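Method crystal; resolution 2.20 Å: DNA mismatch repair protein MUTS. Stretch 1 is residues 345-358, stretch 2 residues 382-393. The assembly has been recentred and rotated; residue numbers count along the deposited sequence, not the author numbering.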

ATOM      1  N   SER C 345     -32.636   5.229   5.106  1.00 30.81           N
ATOM      2  CA  SER C 345     -32.407   6.208   6.163  1.00 30.53           C
ATOM      3  C   SER C 345     -33.084   7.549   5.910  1.00 30.55           C
ATOM      4  O   SER C 345     -33.524   7.844   4.802  1.00 30.62           O
ATOM      5  CB  SER C 345     -30.907   6.471   6.292  1.00 30.37           C
ATOM      6  OG  SER C 345     -30.454   7.234   5.182  1.00 29.83           O
ATOM      7  N   PRO C 346     -33.178   8.384   6.947  1.00 30.64           N
ATOM      8  CA  PRO C 346     -33.816   9.670   6.681  1.00 30.96           C
ATOM      9  C   PRO C 346     -32.995  10.436   5.642  1.00 31.14           C
ATOM     10  O   PRO C 346     -33.517  11.273   4.914  1.00 31.13           O
ATOM     11  CB  PRO C 346     -33.855  10.342   8.060  1.00 31.07           C
ATOM     12  CG  PRO C 346     -32.895   9.530   8.909  1.00 31.23           C
ATOM     13  CD  PRO C 346     -33.027   8.149   8.389  1.00 30.79           C
ATOM     14  N   LYS C 347     -31.709  10.119   5.566  1.00 31.34           N
ATOM     15  CA  LYS C 347     -30.827  10.753   4.598  1.00 31.99           C
ATOM     16  C   LYS C 347     -31.219  10.282   3.188  1.00 31.60           C
ATOM     17  O   LYS C 347     -31.240  11.069   2.229  1.00 31.15           O
ATOM     18  CB  LYS C 347     -29.378  10.362   4.876  1.00 33.21           C
ATOM     19  CG  LYS C 347     -28.365  11.278   4.235  1.00 34.85           C
ATOM     20  CD  LYS C 347     -28.257  12.578   5.044  1.00 36.41           C
ATOM     21  CE  LYS C 347     -27.725  12.305   6.457  1.00 36.95           C
ATOM     22  NZ  LYS C 347     -27.536  13.569   7.235  1.00 37.08           N
ATOM     23  N   ASP C 348     -31.533   8.995   3.063  1.00 30.85           N
ATOM     24  CA  ASP C 348     -31.932   8.462   1.767  1.00 30.64           C
ATOM     25  C   ASP C 348     -33.194   9.155   1.282  1.00 30.59           C
ATOM     26  O   ASP C 348     -33.305   9.467   0.101  1.00 30.45           O
ATOM     27  CB  ASP C 348     -32.155   6.948   1.838  1.00 30.23           C
ATOM     28  CG  ASP C 348     -30.866   6.185   2.067  1.00 30.07           C
ATOM     29  OD1 ASP C 348     -29.868   6.511   1.397  1.00 30.41           O
ATOM     30  OD2 ASP C 348     -30.845   5.266   2.907  1.00 29.65           O
ATOM     31  N   LEU C 349     -34.142   9.407   2.184  1.00 30.55           N
ATOM     32  CA  LEU C 349     -35.389  10.073   1.788  1.00 30.65           C
ATOM     33  C   LEU C 349     -35.145  11.511   1.323  1.00 30.73           C
ATOM     34  O   LEU C 349     -35.855  12.019   0.457  1.00 30.64           O
ATOM     35  CB  LEU C 349     -36.404  10.067   2.941  1.00 30.70           C
ATOM     36  CG  LEU C 349     -36.861   8.678   3.424  1.00 30.61           C
ATOM     37  CD1 LEU C 349     -37.849   8.834   4.565  1.00 30.48           C
ATOM     38  CD2 LEU C 349     -37.502   7.905   2.282  1.00 30.25           C
ATOM     39  N   GLY C 350     -34.143  12.166   1.902  1.00 31.01           N
ATOM     40  CA  GLY C 350     -33.839  13.525   1.496  1.00 31.11           C
ATOM     41  C   GLY C 350     -33.323  13.481   0.073  1.00 31.23           C
ATOM     42  O   GLY C 350     -33.790  14.219  -0.801  1.00 31.38           O
ATOM     43  N   ALA C 351     -32.357  12.597  -0.161  1.00 31.32           N
ATOM     44  CA  ALA C 351     -31.787  12.438  -1.494  1.00 31.46           C
ATOM     45  C   ALA C 351     -32.895  12.033  -2.474  1.00 31.55           C
ATOM     46  O   ALA C 351     -32.929  12.499  -3.609  1.00 31.22           O
ATOM     47  CB  ALA C 351     -30.682  11.381  -1.469  1.00 31.07           C
ATOM     48  N   LEU C 352     -33.806  11.174  -2.023  1.00 31.58           N
ATOM     49  CA  LEU C 352     -34.907  10.733  -2.869  1.00 32.18           C
ATOM     50  C   LEU C 352     -35.763  11.922  -3.303  1.00 32.77           C
ATOM     51  O   LEU C 352     -36.053  12.083  -4.486  1.00 32.72           O
ATOM     52  CB  LEU C 352     -35.779   9.701  -2.137  1.00 31.56           C
ATOM     53  CG  LEU C 352     -37.057   9.259  -2.869  1.00 31.16           C
ATOM     54  CD1 LEU C 352     -36.731   8.801  -4.293  1.00 30.66           C
ATOM     55  CD2 LEU C 352     -37.733   8.143  -2.090  1.00 31.23           C
ATOM     56  N   ARG C 353     -36.166  12.752  -2.344  1.00 33.61           N
ATOM     57  CA  ARG C 353     -36.972  13.934  -2.643  1.00 34.56           C
ATOM     58  C   ARG C 353     -36.241  14.849  -3.625  1.00 34.74           C
ATOM     59  O   ARG C 353     -36.835  15.339  -4.579  1.00 34.69           O
ATOM     60  CB  ARG C 353     -37.282  14.717  -1.361  1.00 35.08           C
ATOM     61  CG  ARG C 353     -38.017  16.027  -1.607  1.00 36.11           C
ATOM     62  CD  ARG C 353     -38.132  16.836  -0.330  1.00 37.16           C
ATOM     63  NE  ARG C 353     -36.812  17.185   0.180  1.00 38.15           N
ATOM     64  CZ  ARG C 353     -36.587  17.694   1.386  1.00 38.93           C
ATOM     65  NH1 ARG C 353     -37.598  17.916   2.219  1.00 39.46           N
ATOM     66  NH2 ARG C 353     -35.347  17.978   1.764  1.00 39.42           N
ATOM     67  N   ARG C 354     -34.957  15.089  -3.380  1.00 35.12           N
ATOM     68  CA  ARG C 354     -34.176  15.939  -4.271  1.00 35.83           C
ATOM     69  C   ARG C 354     -34.238  15.394  -5.695  1.00 35.83           C
ATOM     70  O   ARG C 354     -34.478  16.138  -6.650  1.00 35.67           O
ATOM     71  CB  ARG C 354     -32.711  16.016  -3.810  1.00 36.51           C
ATOM     72  CG  ARG C 354     -31.786  16.613  -4.879  1.00 37.86           C
ATOM     73  CD  ARG C 354     -30.366  16.923  -4.401  1.00 38.59           C
ATOM     74  NE  ARG C 354     -29.639  15.800  -3.805  1.00 39.73           N
ATOM     75  CZ  ARG C 354     -29.570  14.569  -4.308  1.00 40.09           C
ATOM     76  NH1 ARG C 354     -30.202  14.264  -5.433  1.00 40.59           N
ATOM     77  NH2 ARG C 354     -28.832  13.644  -3.700  1.00 39.99           N
ATOM     78  N   SER C 355     -34.040  14.086  -5.825  1.00 35.76           N
ATOM     79  CA  SER C 355     -34.066  13.430  -7.129  1.00 35.81           C
ATOM     80  C   SER C 355     -35.438  13.498  -7.796  1.00 36.03           C
ATOM     81  O   SER C 355     -35.538  13.691  -9.009  1.00 36.14           O
ATOM     82  CB  SER C 355     -33.644  11.968  -6.988  1.00 35.23           C
ATOM     83  OG  SER C 355     -32.329  11.880  -6.482  1.00 34.45           O
ATOM     84  N   LEU C 356     -36.493  13.337  -7.010  1.00 36.24           N
ATOM     85  CA  LEU C 356     -37.838  13.381  -7.558  1.00 36.77           C
ATOM     86  C   LEU C 356     -38.240  14.789  -8.000  1.00 37.45           C
ATOM     87  O   LEU C 356     -39.185  14.955  -8.773  1.00 37.76           O
ATOM     88  CB  LEU C 356     -38.845  12.835  -6.543  1.00 36.15           C
ATOM     89  CG  LEU C 356     -38.673  11.356  -6.178  1.00 35.72           C
ATOM     90  CD1 LEU C 356     -39.810  10.925  -5.275  1.00 35.35           C
ATOM     91  CD2 LEU C 356     -38.639  10.497  -7.440  1.00 34.92           C
ATOM     92  N   GLN C 357     -37.529  15.800  -7.508  1.00 38.03           N
ATOM     93  CA  GLN C 357     -37.807  17.184  -7.890  1.00 38.55           C
ATOM     94  C   GLN C 357     -37.100  17.474  -9.214  1.00 38.63           C
ATOM     95  O   GLN C 357     -37.472  18.381  -9.952  1.00 38.30           O
ATOM     96  CB  GLN C 357     -37.317  18.149  -6.803  1.00 38.96           C
ATOM     97  CG  GLN C 357     -38.034  17.964  -5.468  1.00 39.58           C
ATOM     98  CD  GLN C 357     -37.531  18.892  -4.374  1.00 39.70           C
ATOM     99  OE1 GLN C 357     -36.331  18.964  -4.103  1.00 39.51           O
ATOM    100  NE2 GLN C 357     -38.456  19.592  -3.726  1.00 39.81           N
ATOM    101  N   ILE C 358     -36.081  16.678  -9.509  1.00 39.09           N
ATOM    102  CA  ILE C 358     -35.314  16.820 -10.740  1.00 39.71           C
ATOM    103  C   ILE C 358     -36.063  16.130 -11.877  1.00 40.02           C
ATOM    104  O   ILE C 358     -36.094  16.608 -13.012  1.00 39.79           O
ATOM    105  CB  ILE C 358     -33.926  16.154 -10.596  1.00 39.93           C
ATOM    106  CG1 ILE C 358     -33.102  16.906  -9.551  1.00 40.06           C
ATOM    107  CG2 ILE C 358     -33.214  16.096 -11.950  1.00 39.70           C
ATOM    108  CD1 ILE C 358     -31.825  16.199  -9.176  1.00 40.26           C
ATOM    109  N   LEU C 382     -43.088  13.798   0.505  1.00 43.16           N
ATOM    110  CA  LEU C 382     -41.746  13.939   1.053  1.00 42.91           C
ATOM    111  C   LEU C 382     -41.488  15.406   1.368  1.00 43.11           C
ATOM    112  O   LEU C 382     -41.012  15.746   2.455  1.00 42.92           O
ATOM    113  CB  LEU C 382     -40.694  13.418   0.065  1.00 42.53           C
ATOM    114  CG  LEU C 382     -40.567  11.898  -0.103  1.00 42.20           C
ATOM    115  CD1 LEU C 382     -39.449  11.569  -1.077  1.00 41.87           C
ATOM    116  CD2 LEU C 382     -40.278  11.262   1.244  1.00 42.15           C
ATOM    117  N   GLU C 383     -41.818  16.273   0.413  1.00 43.37           N
ATOM    118  CA  GLU C 383     -41.637  17.711   0.583  1.00 43.66           C
ATOM    119  C   GLU C 383     -42.407  18.234   1.795  1.00 43.64           C
ATOM    120  O   GLU C 383     -41.933  19.116   2.510  1.00 43.60           O
ATOM    121  CB  GLU C 383     -42.112  18.458  -0.669  1.00 43.82           C
ATOM    122  CG  GLU C 383     -41.167  18.379  -1.859  1.00 44.70           C
ATOM    123  CD  GLU C 383     -41.763  18.989  -3.118  1.00 45.05           C
ATOM    124  OE1 GLU C 383     -42.080  20.197  -3.118  1.00 45.21           O
ATOM    125  OE2 GLU C 383     -41.926  18.255  -4.112  1.00 45.74           O
ATOM    126  N   ALA C 384     -43.600  17.688   2.012  1.00 43.77           N
ATOM    127  CA  ALA C 384     -44.462  18.098   3.116  1.00 43.77           C
ATOM    128  C   ALA C 384     -44.118  17.426   4.439  1.00 43.92           C
ATOM    129  O   ALA C 384     -44.532  17.889   5.499  1.00 43.82           O
ATOM    130  CB  ALA C 384     -45.909  17.804   2.767  1.00 43.86           C
ATOM    131  N   ALA C 385     -43.364  16.333   4.379  1.00 43.82           N
ATOM    132  CA  ALA C 385     -43.010  15.606   5.586  1.00 43.74           C
ATOM    133  C   ALA C 385     -41.649  15.935   6.186  1.00 43.67           C
ATOM    134  O   ALA C 385     -41.521  16.069   7.403  1.00 43.76           O
ATOM    135  CB  ALA C 385     -43.094  14.110   5.324  1.00 43.71           C
ATOM    136  N   LEU C 386     -40.636  16.075   5.340  1.00 43.79           N
ATOM    137  CA  LEU C 386     -39.286  16.316   5.833  1.00 43.80           C
ATOM    138  C   LEU C 386     -38.810  17.757   5.789  1.00 44.23           C
ATOM    139  O   LEU C 386     -39.154  18.512   4.873  1.00 44.08           O
ATOM    140  CB  LEU C 386     -38.304  15.446   5.047  1.00 43.55           C
ATOM    141  CG  LEU C 386     -38.745  14.001   4.782  1.00 43.26           C
ATOM    142  CD1 LEU C 386     -37.715  13.314   3.906  1.00 42.70           C
ATOM    143  CD2 LEU C 386     -38.923  13.263   6.100  1.00 42.98           C
ATOM    144  N   VAL C 387     -38.012  18.134   6.788  1.00 44.66           N
ATOM    145  CA  VAL C 387     -37.455  19.479   6.842  1.00 45.13           C
ATOM    146  C   VAL C 387     -36.567  19.624   5.616  1.00 45.65           C
ATOM    147  O   VAL C 387     -36.163  18.622   5.024  1.00 45.75           O
ATOM    148  CB  VAL C 387     -36.604  19.700   8.112  1.00 45.08           C
ATOM    149  CG1 VAL C 387     -37.486  19.598   9.353  1.00 44.92           C
ATOM    150  CG2 VAL C 387     -35.465  18.685   8.163  1.00 44.86           C
ATOM    151  N   GLU C 388     -36.264  20.864   5.238  1.00 46.29           N
ATOM    152  CA  GLU C 388     -35.436  21.120   4.067  1.00 46.93           C
ATOM    153  C   GLU C 388     -34.123  20.327   4.045  1.00 47.25           C
ATOM    154  O   GLU C 388     -33.792  19.715   3.033  1.00 47.07           O
ATOM    155  CB  GLU C 388     -35.153  22.619   3.942  1.00 47.00           C
ATOM    156  CG  GLU C 388     -34.318  22.989   2.720  1.00 47.17           C
ATOM    157  CD  GLU C 388     -34.159  24.489   2.553  1.00 47.25           C
ATOM    158  OE1 GLU C 388     -34.024  25.186   3.577  1.00 47.33           O
ATOM    159  OE2 GLU C 388     -34.158  24.971   1.402  1.00 47.45           O
ATOM    160  N   ASP C 389     -33.377  20.337   5.146  1.00 47.66           N
ATOM    161  CA  ASP C 389     -32.120  19.593   5.207  1.00 48.57           C
ATOM    162  C   ASP C 389     -32.183  18.585   6.353  1.00 48.88           C
ATOM    163  O   ASP C 389     -31.739  18.859   7.460  1.00 48.84           O
ATOM    164  CB  ASP C 389     -30.932  20.550   5.395  1.00 49.21           C
ATOM    165  CG  ASP C 389     -30.816  21.575   4.269  1.00 50.00           C
ATOM    166  OD1 ASP C 389     -30.993  21.196   3.088  1.00 50.60           O
ATOM    167  OD2 ASP C 389     -30.537  22.761   4.556  1.00 50.59           O
ATOM    168  N   PRO C 390     -32.737  17.395   6.089  1.00 49.43           N
ATOM    169  CA  PRO C 390     -32.891  16.315   7.070  1.00 49.77           C
ATOM    170  C   PRO C 390     -31.661  15.903   7.872  1.00 50.30           C
ATOM    171  O   PRO C 390     -30.545  15.868   7.355  1.00 50.21           O
ATOM    172  CB  PRO C 390     -33.419  15.157   6.228  1.00 49.61           C
ATOM    173  CG  PRO C 390     -34.196  15.856   5.157  1.00 49.76           C
ATOM    174  CD  PRO C 390     -33.272  16.980   4.779  1.00 49.42           C
ATOM    175  N   PRO C 391     -31.864  15.599   9.163  1.00 50.79           N
ATOM    176  CA  PRO C 391     -30.808  15.169  10.083  1.00 51.26           C
ATOM    177  C   PRO C 391     -30.459  13.728   9.727  1.00 51.69           C
ATOM    178  O   PRO C 391     -31.161  13.106   8.931  1.00 51.79           O
ATOM    179  CB  PRO C 391     -31.478  15.263  11.452  1.00 51.32           C
ATOM    180  CG  PRO C 391     -32.506  16.339  11.257  1.00 51.24           C
ATOM    181  CD  PRO C 391     -33.074  15.980   9.911  1.00 51.02           C
ATOM    182  N   LEU C 392     -29.389  13.202  10.316  1.00 52.12           N
ATOM    183  CA  LEU C 392     -28.956  11.829  10.054  1.00 52.56           C
ATOM    184  C   LEU C 392     -29.785  10.799  10.824  1.00 52.71           C
ATOM    185  O   LEU C 392     -30.187   9.776  10.267  1.00 52.57           O
ATOM    186  CB  LEU C 392     -27.475  11.667  10.415  1.00 52.85           C
ATOM    187  CG  LEU C 392     -26.915  10.248  10.594  1.00 53.13           C
ATOM    188  CD1 LEU C 392     -26.969   9.476   9.277  1.00 53.30           C
ATOM    189  CD2 LEU C 392     -25.485  10.346  11.100  1.00 53.30           C
ATOM    190  N   LYS C 393     -30.025  11.066  12.105  1.00 52.84           N
ATOM    191  CA  LYS C 393     -30.805  10.161  12.945  1.00 53.07           C
ATOM    192  C   LYS C 393     -32.074  10.818  13.478  1.00 53.15           C
ATOM    193  O   LYS C 393     -32.055  11.966  13.926  1.00 53.03           O
ATOM    194  CB  LYS C 393     -29.966   9.658  14.123  1.00 53.30           C
ATOM    195  CG  LYS C 393     -28.827   8.739  13.729  1.00 53.72           C
ATOM    196  CD  LYS C 393     -28.301   7.959  14.931  1.00 54.11           C
ATOM    197  CE  LYS C 393     -27.250   6.945  14.501  1.00 54.38           C
ATOM    198  NZ  LYS C 393     -27.756   6.088  13.386  1.00 54.39           N
TER

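Backbone geometry sets the frame. Stretch 1 is helical from Pro346 onward, while stretch 2 finishes a helix at Ala385 and then runs as loop. The nearest CA pairs, Arg353 CA to Leu382 CA (6.0 Å), Gly350 CA to Pro390 CA (6.3 Å) and Lys347 CA to Leu392 CA (5.9 Å), show the chains running in opposite senses, with 726 Å² buried between them.

Apolar packing centres on Leu382, whose side chain is a knob among Leu349, Leu352, Arg353 and Leu356. Leu382 CD1 lies 3.8 Å from Leu352 CG and 3.8 Å from Arg353 CB, both van der Waals distances. Leu386 CD1 extends the patch, 3.6 Å from Leu349 CB. Beside it, Gly350 CA is 4.4 Å from Pro390 CG; an ideal CB on the glycine would lie 3.5 Å from that atom, a tight fit.

Polar bonding across the contact belongs to Arg353. From Leu386 on, the chain is loop, and three successive carbonyls lie at the guanidinium edge, where N-H groups point. Arg353 NH1 donates to Val387 O (3.2 Å, 154°) and weakly to Leu386 O (3.1 Å, 123°). The short approach of Arg353 NH2 to Glu388 O (2.7 Å) is also weak, because its angle is only 123°.

Within stretch 1, Ser345 OG caps the helix by accepting from Asp348 N (3.0 Å, 151°).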